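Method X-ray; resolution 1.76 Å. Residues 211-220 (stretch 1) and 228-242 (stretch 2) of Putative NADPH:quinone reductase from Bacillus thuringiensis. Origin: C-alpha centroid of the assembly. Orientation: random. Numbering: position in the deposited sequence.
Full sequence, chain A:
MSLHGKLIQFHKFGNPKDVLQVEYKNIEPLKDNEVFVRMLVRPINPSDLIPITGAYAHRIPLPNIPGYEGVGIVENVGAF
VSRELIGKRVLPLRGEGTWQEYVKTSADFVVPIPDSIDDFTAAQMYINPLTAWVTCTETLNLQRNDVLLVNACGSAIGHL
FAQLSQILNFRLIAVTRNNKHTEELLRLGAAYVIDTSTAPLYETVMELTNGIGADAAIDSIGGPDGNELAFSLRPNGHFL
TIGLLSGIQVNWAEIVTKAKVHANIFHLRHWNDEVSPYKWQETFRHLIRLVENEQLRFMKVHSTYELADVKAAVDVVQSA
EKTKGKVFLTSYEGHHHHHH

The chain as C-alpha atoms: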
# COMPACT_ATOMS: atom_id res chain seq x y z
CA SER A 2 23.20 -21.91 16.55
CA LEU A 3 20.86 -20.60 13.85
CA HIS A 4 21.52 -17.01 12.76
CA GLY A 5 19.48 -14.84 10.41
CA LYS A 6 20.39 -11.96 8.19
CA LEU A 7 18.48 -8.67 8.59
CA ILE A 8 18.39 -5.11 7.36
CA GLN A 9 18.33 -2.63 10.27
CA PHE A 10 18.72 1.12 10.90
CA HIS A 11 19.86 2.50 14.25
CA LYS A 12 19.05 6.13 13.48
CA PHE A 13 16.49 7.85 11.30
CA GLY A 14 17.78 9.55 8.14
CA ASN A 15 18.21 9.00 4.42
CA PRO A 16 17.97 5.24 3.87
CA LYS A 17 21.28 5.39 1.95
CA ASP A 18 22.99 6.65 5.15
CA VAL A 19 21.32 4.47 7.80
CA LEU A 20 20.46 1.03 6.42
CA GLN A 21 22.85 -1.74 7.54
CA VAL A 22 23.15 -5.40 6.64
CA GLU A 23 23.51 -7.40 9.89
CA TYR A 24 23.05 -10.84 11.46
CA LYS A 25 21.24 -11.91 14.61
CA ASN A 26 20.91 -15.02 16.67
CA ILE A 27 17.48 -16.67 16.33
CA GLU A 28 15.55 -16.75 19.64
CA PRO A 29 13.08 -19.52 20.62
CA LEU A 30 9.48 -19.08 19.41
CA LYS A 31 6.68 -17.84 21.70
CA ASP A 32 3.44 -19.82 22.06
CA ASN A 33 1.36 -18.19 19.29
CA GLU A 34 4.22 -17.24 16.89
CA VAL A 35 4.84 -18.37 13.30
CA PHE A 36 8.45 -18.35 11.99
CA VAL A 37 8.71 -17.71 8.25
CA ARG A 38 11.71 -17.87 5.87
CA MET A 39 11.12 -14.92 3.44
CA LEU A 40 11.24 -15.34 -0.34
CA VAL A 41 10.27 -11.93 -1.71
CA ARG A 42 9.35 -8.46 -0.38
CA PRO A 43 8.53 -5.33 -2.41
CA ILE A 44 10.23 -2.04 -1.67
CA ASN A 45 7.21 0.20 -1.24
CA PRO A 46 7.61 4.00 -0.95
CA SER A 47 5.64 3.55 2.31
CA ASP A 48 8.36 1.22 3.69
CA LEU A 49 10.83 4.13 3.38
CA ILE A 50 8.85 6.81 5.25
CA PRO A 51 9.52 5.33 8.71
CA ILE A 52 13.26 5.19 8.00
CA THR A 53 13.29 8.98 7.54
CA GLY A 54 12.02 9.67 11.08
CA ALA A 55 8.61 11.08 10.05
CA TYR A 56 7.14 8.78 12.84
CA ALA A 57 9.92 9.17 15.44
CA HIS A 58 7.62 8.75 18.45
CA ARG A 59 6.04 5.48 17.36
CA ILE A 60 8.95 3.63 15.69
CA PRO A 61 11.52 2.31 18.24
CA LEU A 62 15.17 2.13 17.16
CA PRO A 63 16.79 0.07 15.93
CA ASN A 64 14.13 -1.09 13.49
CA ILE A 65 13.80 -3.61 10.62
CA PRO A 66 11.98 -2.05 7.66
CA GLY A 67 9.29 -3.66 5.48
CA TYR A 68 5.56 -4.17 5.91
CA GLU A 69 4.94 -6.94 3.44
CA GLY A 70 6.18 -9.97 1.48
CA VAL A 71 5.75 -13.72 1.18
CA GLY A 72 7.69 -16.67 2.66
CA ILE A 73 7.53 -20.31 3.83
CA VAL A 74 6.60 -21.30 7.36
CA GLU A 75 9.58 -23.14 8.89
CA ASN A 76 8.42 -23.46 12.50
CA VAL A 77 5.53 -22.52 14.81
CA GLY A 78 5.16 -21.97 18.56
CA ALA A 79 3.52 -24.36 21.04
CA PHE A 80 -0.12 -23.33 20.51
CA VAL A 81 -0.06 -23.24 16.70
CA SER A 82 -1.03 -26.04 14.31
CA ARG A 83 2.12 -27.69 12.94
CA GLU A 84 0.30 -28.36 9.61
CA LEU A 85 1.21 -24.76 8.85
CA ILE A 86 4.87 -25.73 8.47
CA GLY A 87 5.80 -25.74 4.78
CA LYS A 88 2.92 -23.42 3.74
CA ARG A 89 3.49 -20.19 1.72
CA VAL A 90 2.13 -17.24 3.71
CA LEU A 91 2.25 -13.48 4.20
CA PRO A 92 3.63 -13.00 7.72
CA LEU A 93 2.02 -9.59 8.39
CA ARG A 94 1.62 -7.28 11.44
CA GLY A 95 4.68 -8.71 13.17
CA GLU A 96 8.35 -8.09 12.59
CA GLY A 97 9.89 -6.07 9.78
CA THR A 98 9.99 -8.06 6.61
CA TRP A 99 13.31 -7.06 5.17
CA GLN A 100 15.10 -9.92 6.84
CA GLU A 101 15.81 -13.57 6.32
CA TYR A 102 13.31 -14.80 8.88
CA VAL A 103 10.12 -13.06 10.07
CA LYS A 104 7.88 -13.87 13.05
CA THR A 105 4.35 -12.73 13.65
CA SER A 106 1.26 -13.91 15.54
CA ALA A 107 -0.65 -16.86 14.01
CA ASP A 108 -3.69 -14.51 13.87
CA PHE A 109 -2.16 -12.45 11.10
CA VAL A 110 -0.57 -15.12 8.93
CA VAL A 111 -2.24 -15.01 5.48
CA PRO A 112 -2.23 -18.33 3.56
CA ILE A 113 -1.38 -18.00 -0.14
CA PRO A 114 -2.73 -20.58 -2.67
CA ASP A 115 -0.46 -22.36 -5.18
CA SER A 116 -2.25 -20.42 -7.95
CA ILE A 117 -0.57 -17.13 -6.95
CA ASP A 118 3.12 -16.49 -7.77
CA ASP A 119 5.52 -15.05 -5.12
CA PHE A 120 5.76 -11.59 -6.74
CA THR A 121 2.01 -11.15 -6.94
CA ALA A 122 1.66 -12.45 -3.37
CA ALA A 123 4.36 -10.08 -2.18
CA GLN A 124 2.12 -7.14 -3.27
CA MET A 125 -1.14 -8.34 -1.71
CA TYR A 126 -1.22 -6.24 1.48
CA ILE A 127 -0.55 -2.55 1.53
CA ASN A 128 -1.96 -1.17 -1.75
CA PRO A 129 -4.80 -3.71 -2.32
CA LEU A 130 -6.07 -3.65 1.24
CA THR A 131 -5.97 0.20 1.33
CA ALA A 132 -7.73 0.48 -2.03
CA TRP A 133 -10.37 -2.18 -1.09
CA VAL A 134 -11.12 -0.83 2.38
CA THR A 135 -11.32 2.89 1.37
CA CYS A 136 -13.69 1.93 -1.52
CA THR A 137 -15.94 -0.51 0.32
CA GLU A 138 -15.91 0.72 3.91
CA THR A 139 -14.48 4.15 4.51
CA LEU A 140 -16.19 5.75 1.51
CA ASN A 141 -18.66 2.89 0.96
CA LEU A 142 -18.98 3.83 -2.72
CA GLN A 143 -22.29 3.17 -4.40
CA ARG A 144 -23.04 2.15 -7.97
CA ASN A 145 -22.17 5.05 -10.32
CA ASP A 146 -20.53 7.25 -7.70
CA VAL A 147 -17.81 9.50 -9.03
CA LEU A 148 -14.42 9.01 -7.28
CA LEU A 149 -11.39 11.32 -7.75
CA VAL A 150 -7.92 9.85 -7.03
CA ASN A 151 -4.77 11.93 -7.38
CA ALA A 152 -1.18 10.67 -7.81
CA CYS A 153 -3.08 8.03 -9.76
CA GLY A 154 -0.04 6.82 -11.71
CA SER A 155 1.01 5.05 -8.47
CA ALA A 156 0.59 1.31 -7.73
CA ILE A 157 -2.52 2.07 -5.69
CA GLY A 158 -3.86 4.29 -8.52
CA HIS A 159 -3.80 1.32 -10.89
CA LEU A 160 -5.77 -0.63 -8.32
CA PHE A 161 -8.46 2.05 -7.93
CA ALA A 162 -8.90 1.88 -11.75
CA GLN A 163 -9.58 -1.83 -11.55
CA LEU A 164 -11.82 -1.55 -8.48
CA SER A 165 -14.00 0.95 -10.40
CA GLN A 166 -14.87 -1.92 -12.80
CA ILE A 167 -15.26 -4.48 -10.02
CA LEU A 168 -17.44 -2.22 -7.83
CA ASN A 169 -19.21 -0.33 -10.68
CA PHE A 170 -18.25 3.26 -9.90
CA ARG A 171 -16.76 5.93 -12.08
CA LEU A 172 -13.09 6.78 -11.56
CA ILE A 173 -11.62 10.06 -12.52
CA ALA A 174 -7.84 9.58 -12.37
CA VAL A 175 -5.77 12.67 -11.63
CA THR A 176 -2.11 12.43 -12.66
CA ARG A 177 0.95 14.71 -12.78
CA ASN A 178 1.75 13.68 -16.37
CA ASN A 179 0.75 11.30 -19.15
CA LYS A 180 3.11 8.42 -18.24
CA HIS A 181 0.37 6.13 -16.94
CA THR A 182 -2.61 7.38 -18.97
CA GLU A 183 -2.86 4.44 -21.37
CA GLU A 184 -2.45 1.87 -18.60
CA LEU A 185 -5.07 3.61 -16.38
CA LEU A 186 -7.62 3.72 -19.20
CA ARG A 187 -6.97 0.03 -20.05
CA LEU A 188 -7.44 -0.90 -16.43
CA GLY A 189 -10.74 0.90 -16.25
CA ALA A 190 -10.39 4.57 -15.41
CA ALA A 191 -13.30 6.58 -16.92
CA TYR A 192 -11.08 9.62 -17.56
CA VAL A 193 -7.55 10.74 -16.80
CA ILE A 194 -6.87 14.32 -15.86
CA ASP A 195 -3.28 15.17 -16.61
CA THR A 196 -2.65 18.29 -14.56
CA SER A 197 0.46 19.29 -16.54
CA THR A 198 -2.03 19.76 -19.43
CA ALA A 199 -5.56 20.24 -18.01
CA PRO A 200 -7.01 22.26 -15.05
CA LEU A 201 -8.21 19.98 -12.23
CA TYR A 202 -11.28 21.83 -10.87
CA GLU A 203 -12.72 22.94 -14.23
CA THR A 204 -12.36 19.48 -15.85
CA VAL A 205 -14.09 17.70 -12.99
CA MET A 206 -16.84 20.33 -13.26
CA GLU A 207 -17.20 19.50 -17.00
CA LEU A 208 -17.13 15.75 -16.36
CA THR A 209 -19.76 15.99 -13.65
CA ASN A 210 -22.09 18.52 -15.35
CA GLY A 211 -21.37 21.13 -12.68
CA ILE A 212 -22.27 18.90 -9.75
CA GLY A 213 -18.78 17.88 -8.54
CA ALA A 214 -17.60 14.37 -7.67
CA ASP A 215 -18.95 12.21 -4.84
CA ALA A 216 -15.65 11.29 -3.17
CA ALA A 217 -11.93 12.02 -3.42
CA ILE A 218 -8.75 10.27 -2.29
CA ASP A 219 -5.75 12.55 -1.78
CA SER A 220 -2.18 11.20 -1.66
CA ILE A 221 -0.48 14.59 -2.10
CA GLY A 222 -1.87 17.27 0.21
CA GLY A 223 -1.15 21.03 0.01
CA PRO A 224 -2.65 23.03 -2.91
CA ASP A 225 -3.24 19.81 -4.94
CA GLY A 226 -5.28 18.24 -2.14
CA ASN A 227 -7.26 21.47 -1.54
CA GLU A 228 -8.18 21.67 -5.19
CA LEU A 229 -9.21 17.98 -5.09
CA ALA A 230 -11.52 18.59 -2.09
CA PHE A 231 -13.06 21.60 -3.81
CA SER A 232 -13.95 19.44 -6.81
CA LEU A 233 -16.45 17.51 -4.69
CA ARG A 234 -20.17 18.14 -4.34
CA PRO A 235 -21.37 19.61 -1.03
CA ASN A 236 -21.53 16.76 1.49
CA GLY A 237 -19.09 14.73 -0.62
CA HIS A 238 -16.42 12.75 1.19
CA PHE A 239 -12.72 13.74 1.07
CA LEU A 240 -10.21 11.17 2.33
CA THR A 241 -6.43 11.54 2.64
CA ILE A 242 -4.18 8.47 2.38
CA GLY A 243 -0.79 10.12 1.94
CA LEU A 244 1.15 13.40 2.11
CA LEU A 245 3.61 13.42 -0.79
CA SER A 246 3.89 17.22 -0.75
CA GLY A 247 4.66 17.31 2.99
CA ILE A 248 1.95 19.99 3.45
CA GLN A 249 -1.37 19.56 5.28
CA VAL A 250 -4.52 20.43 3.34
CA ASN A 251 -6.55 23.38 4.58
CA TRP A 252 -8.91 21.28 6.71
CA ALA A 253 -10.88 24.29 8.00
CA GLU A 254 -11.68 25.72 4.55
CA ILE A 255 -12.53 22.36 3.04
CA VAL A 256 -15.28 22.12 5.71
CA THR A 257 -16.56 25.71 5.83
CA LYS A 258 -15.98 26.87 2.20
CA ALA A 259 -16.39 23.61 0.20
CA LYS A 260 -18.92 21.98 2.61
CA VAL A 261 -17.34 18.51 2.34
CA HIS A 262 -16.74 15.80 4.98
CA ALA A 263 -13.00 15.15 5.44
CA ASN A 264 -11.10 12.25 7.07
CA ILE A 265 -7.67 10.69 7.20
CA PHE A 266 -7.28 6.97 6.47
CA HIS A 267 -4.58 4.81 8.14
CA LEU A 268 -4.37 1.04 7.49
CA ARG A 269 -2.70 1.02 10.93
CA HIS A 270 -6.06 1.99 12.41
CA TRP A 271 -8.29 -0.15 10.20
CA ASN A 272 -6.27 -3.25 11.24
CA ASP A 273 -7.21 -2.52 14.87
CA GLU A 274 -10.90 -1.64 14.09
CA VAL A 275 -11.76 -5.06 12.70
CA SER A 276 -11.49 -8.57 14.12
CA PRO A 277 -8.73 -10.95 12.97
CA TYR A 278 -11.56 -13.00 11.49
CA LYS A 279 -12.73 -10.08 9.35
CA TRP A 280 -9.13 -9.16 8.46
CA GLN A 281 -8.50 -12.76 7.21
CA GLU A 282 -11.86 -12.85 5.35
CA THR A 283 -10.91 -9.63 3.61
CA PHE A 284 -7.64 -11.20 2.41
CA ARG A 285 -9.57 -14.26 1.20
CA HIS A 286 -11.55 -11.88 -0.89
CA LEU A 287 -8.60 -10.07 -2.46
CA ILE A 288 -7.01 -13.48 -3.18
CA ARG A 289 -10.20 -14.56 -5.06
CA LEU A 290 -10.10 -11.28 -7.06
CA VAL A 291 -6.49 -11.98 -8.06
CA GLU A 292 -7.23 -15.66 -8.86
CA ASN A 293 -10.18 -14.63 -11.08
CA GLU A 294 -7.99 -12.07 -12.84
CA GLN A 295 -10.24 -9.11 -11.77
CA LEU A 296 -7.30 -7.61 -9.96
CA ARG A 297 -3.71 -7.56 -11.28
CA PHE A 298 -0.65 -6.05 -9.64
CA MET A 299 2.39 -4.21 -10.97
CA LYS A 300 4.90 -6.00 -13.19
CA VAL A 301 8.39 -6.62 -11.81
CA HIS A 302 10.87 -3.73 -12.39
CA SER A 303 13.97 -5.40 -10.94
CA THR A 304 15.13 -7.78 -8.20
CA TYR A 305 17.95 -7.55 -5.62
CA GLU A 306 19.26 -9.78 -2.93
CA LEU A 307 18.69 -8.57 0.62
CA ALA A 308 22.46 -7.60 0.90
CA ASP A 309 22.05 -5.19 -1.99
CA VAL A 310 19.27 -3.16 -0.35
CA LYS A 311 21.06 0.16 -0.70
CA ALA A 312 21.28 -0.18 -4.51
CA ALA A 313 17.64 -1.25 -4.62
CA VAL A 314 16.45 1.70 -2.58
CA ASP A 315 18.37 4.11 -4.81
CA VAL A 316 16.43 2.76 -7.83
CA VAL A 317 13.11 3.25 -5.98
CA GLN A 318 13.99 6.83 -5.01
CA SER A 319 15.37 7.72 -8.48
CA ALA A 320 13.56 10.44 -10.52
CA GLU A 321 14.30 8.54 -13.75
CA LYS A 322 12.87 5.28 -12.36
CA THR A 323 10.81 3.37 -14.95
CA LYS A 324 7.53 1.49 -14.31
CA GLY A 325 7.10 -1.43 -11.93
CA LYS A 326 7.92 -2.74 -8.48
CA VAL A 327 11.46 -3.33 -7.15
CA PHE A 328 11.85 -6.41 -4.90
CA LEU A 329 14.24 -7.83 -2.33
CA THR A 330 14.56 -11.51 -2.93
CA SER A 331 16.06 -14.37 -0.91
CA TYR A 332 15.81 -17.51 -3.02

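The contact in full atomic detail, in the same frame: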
# COMPACT_ATOMS: atom_id res chain seq x y z
N GLY A 211 -21.29 20.11 -13.70
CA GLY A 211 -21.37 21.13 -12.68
C GLY A 211 -21.75 20.70 -11.28
O GLY A 211 -21.96 21.54 -10.42
N ILE A 212 -21.81 19.40 -11.03
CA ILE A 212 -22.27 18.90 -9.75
C ILE A 212 -21.11 18.67 -8.77
O ILE A 212 -21.25 18.81 -7.57
CB ILE A 212 -23.06 17.59 -9.93
CG1 ILE A 212 -24.40 17.83 -10.64
CG2 ILE A 212 -23.30 16.93 -8.56
CD1 ILE A 212 -25.44 18.48 -9.76
N GLY A 213 -19.95 18.31 -9.32
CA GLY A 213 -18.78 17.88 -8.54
C GLY A 213 -18.85 16.38 -8.33
O GLY A 213 -19.90 15.75 -8.54
N ALA A 214 -17.70 15.80 -7.92
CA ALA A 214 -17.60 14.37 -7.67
C ALA A 214 -18.17 14.02 -6.30
O ALA A 214 -18.37 14.91 -5.47
CB ALA A 214 -16.13 13.94 -7.73
N ASP A 215 -18.40 12.73 -6.08
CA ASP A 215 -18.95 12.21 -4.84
C ASP A 215 -17.92 12.01 -3.75
O ASP A 215 -18.22 12.23 -2.59
CB ASP A 215 -19.69 10.92 -5.08
CG ASP A 215 -20.87 11.10 -6.03
OD1 ASP A 215 -21.83 11.80 -5.64
OD2 ASP A 215 -20.80 10.60 -7.16
N ALA A 216 -16.71 11.58 -4.14
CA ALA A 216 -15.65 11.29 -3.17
C ALA A 216 -14.28 11.56 -3.79
O ALA A 216 -14.14 11.59 -5.03
CB ALA A 216 -15.76 9.85 -2.69
N ALA A 217 -13.29 11.79 -2.94
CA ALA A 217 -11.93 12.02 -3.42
C ALA A 217 -10.92 11.40 -2.48
O ALA A 217 -11.13 11.38 -1.25
CB ALA A 217 -11.64 13.49 -3.58
N ILE A 218 -9.85 10.86 -3.07
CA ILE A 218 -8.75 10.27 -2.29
C ILE A 218 -7.49 11.02 -2.65
O ILE A 218 -7.05 10.98 -3.81
CB ILE A 218 -8.64 8.73 -2.52
CG1 ILE A 218 -9.96 8.08 -2.06
CG2 ILE A 218 -7.41 8.16 -1.75
CD1 ILE A 218 -10.00 6.55 -2.10
N ASP A 219 -6.96 11.72 -1.65
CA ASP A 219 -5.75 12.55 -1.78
C ASP A 219 -4.51 11.85 -1.19
O ASP A 219 -4.52 11.43 -0.02
CB ASP A 219 -6.02 13.88 -1.10
CG ASP A 219 -4.80 14.81 -1.04
OD1 ASP A 219 -3.99 14.86 -1.99
OD2 ASP A 219 -4.69 15.53 -0.04
N SER A 220 -3.49 11.74 -2.03
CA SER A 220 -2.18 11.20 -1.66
C SER A 220 -1.13 12.30 -1.52
O SER A 220 -0.03 12.05 -1.05
CB SER A 220 -1.69 10.19 -2.72
OG SER A 220 -2.54 9.07 -2.73
N GLU A 228 -7.44 21.62 -3.94
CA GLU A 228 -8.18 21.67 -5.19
C GLU A 228 -8.99 20.38 -5.40
O GLU A 228 -10.11 20.44 -5.87
CB GLU A 228 -7.27 21.96 -6.37
CG GLU A 228 -8.06 22.06 -7.68
CD GLU A 228 -7.33 22.80 -8.76
OE1 GLU A 228 -7.86 22.87 -9.89
OE2 GLU A 228 -6.21 23.29 -8.48
N LEU A 229 -8.45 19.23 -4.98
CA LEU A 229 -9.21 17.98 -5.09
C LEU A 229 -10.49 17.99 -4.23
O LEU A 229 -11.56 17.51 -4.66
CB LEU A 229 -8.35 16.76 -4.75
CG LEU A 229 -8.80 15.40 -5.31
CD1 LEU A 229 -8.54 15.28 -6.84
CD2 LEU A 229 -8.07 14.27 -4.55
N ALA A 230 -10.38 18.50 -3.01
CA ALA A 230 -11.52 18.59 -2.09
C ALA A 230 -12.58 19.54 -2.68
O ALA A 230 -13.75 19.27 -2.66
CB ALA A 230 -11.07 19.10 -0.73
N PHE A 231 -12.11 20.65 -3.21
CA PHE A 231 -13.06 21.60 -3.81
C PHE A 231 -13.74 21.12 -5.07
O PHE A 231 -14.72 21.74 -5.55
CB PHE A 231 -12.36 22.94 -4.03
CG PHE A 231 -12.37 23.83 -2.82
CD1 PHE A 231 -11.49 23.60 -1.76
CD2 PHE A 231 -13.26 24.91 -2.74
CE1 PHE A 231 -11.48 24.44 -0.63
CE2 PHE A 231 -13.28 25.76 -1.61
CZ PHE A 231 -12.39 25.52 -0.55
N SER A 232 -13.27 20.01 -5.65
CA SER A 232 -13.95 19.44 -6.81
C SER A 232 -15.06 18.47 -6.42
O SER A 232 -15.66 17.82 -7.27
CB SER A 232 -12.95 18.79 -7.78
OG SER A 232 -11.91 19.67 -8.11
N LEU A 233 -15.33 18.35 -5.13
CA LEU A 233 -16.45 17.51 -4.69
C LEU A 233 -17.74 18.29 -4.51
O LEU A 233 -17.71 19.47 -4.18
CB LEU A 233 -16.13 16.88 -3.33
CG LEU A 233 -14.86 16.05 -3.42
CD1 LEU A 233 -14.50 15.59 -2.01
CD2 LEU A 233 -15.07 14.91 -4.36
N ARG A 234 -18.86 17.59 -4.66
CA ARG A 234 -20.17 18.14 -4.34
C ARG A 234 -20.23 18.46 -2.84
O ARG A 234 -19.46 17.88 -2.04
CB ARG A 234 -21.27 17.16 -4.73
CG ARG A 234 -21.32 15.83 -3.95
CD ARG A 234 -22.48 15.00 -4.41
NE ARG A 234 -22.50 13.66 -3.82
CZ ARG A 234 -22.81 13.37 -2.55
NH1 ARG A 234 -23.12 14.33 -1.68
NH2 ARG A 234 -22.80 12.10 -2.14
N PRO A 235 -21.11 19.42 -2.46
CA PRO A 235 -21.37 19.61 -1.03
C PRO A 235 -21.78 18.30 -0.41
O PRO A 235 -22.52 17.54 -1.03
CB PRO A 235 -22.57 20.58 -1.02
CG PRO A 235 -22.55 21.26 -2.33
CD PRO A 235 -21.85 20.37 -3.31
N ASN A 236 -21.29 18.03 0.79
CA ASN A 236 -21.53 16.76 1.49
C ASN A 236 -20.85 15.55 0.86
O ASN A 236 -21.17 14.40 1.22
CB ASN A 236 -23.02 16.52 1.72
CG ASN A 236 -23.69 17.71 2.41
OD1 ASN A 236 -24.77 18.14 2.03
ND2 ASN A 236 -23.00 18.27 3.40
N GLY A 237 -19.91 15.81 -0.05
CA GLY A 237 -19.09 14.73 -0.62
C GLY A 237 -18.05 14.37 0.42
O GLY A 237 -17.88 15.09 1.41
N HIS A 238 -17.31 13.29 0.17
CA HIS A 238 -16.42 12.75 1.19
C HIS A 238 -14.98 12.82 0.68
O HIS A 238 -14.65 12.20 -0.36
CB HIS A 238 -16.85 11.32 1.50
CG HIS A 238 -16.32 10.80 2.82
ND1 HIS A 238 -16.74 9.60 3.37
CD2 HIS A 238 -15.40 11.31 3.67
CE1 HIS A 238 -16.10 9.41 4.52
NE2 HIS A 238 -15.29 10.43 4.72
N PHE A 239 -14.14 13.55 1.41
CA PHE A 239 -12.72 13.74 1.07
C PHE A 239 -11.91 12.89 2.04
O PHE A 239 -12.13 12.94 3.27
CB PHE A 239 -12.35 15.19 1.24
CG PHE A 239 -10.89 15.50 0.99
CD1 PHE A 239 -10.39 15.56 -0.31
CD2 PHE A 239 -10.03 15.77 2.05
CE1 PHE A 239 -9.06 15.90 -0.55
CE2 PHE A 239 -8.69 16.11 1.83
CZ PHE A 239 -8.19 16.15 0.51
N LEU A 240 -11.03 12.07 1.49
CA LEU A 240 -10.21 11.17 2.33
C LEU A 240 -8.72 11.32 1.99
O LEU A 240 -8.35 11.27 0.81
CB LEU A 240 -10.68 9.74 2.13
CG LEU A 240 -10.10 8.63 3.01
CD1 LEU A 240 -10.64 8.79 4.46
CD2 LEU A 240 -10.50 7.29 2.43
N THR A 241 -7.84 11.52 2.98
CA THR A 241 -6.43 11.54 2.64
C THR A 241 -5.81 10.18 2.96
O THR A 241 -6.21 9.53 3.95
CB THR A 241 -5.63 12.66 3.31
OG1 THR A 241 -5.61 12.45 4.72
CG2 THR A 241 -6.23 14.02 3.04
N ILE A 242 -4.90 9.74 2.10
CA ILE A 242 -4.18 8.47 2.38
C ILE A 242 -2.67 8.64 2.40
O ILE A 242 -1.93 7.69 2.75
CB ILE A 242 -4.55 7.34 1.38
CG1 ILE A 242 -4.27 7.74 -0.08
CG2 ILE A 242 -5.98 6.82 1.62
CD1 ILE A 242 -4.32 6.52 -1.06

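Parallel strands that pair through a helical crossover usually combine a regular backbone ladder with side-chain packing from the connecting helix, and this contact illustrates the principle well. Its one salt bridge lies where the chain turns a corner at Asp215: Arg234 NE donates to Asp215 OD1 at 2.7 Å, nearly in line and close to the guanidinium plane. The CA-to-CB bond of Asp215 points away from the second stretch, yet its carboxylate comes back to meet the arginine.

The ladder has two sections. In the first, Ala214 is held through both its N and its O, the N donating to Ser232 O (2.9 Å) and the O accepting from Arg234 N (2.8 Å). Gly213 fits closely here; a CB would clash with Arg234 N and with Leu233 C. The second stretch then makes a type II turn from Arg234 to Gly237, and pairing resumes with His238 N to Asp215 O at 3.1 Å. From there the strands carrying Ala217 and Phe239 run parallel, 14° apart. Ala217 N binds His238 O (2.9 Å) and Ala217 O receives Leu240 N (2.8 Å); Asp219 N binds Leu240 O (2.9 Å) and Asp219 O receives Ile242 N (2.7 Å). Such alternation is the signature of parallel pairing: one residue in two on each strand reaches across, here Ala217 and Asp219 on the first.

Packing follows from the same alternation. Ala217 and Asp219 share a face with Phe239 and Thr241, where the small Ala217 CB leaves room for CD2 of Leu229 and CD2 of Leu233, each 3.8 Å away. Leu229 thereby brings the helix against the strand. The Phe239 ring lies obliquely to its neighbours, with CZ 3.5 Å from Asp219 CB. On the other face, which Ile218 shares with Leu240, Ile218 CG2 meets Ile242 CD1 at 3.6 Å.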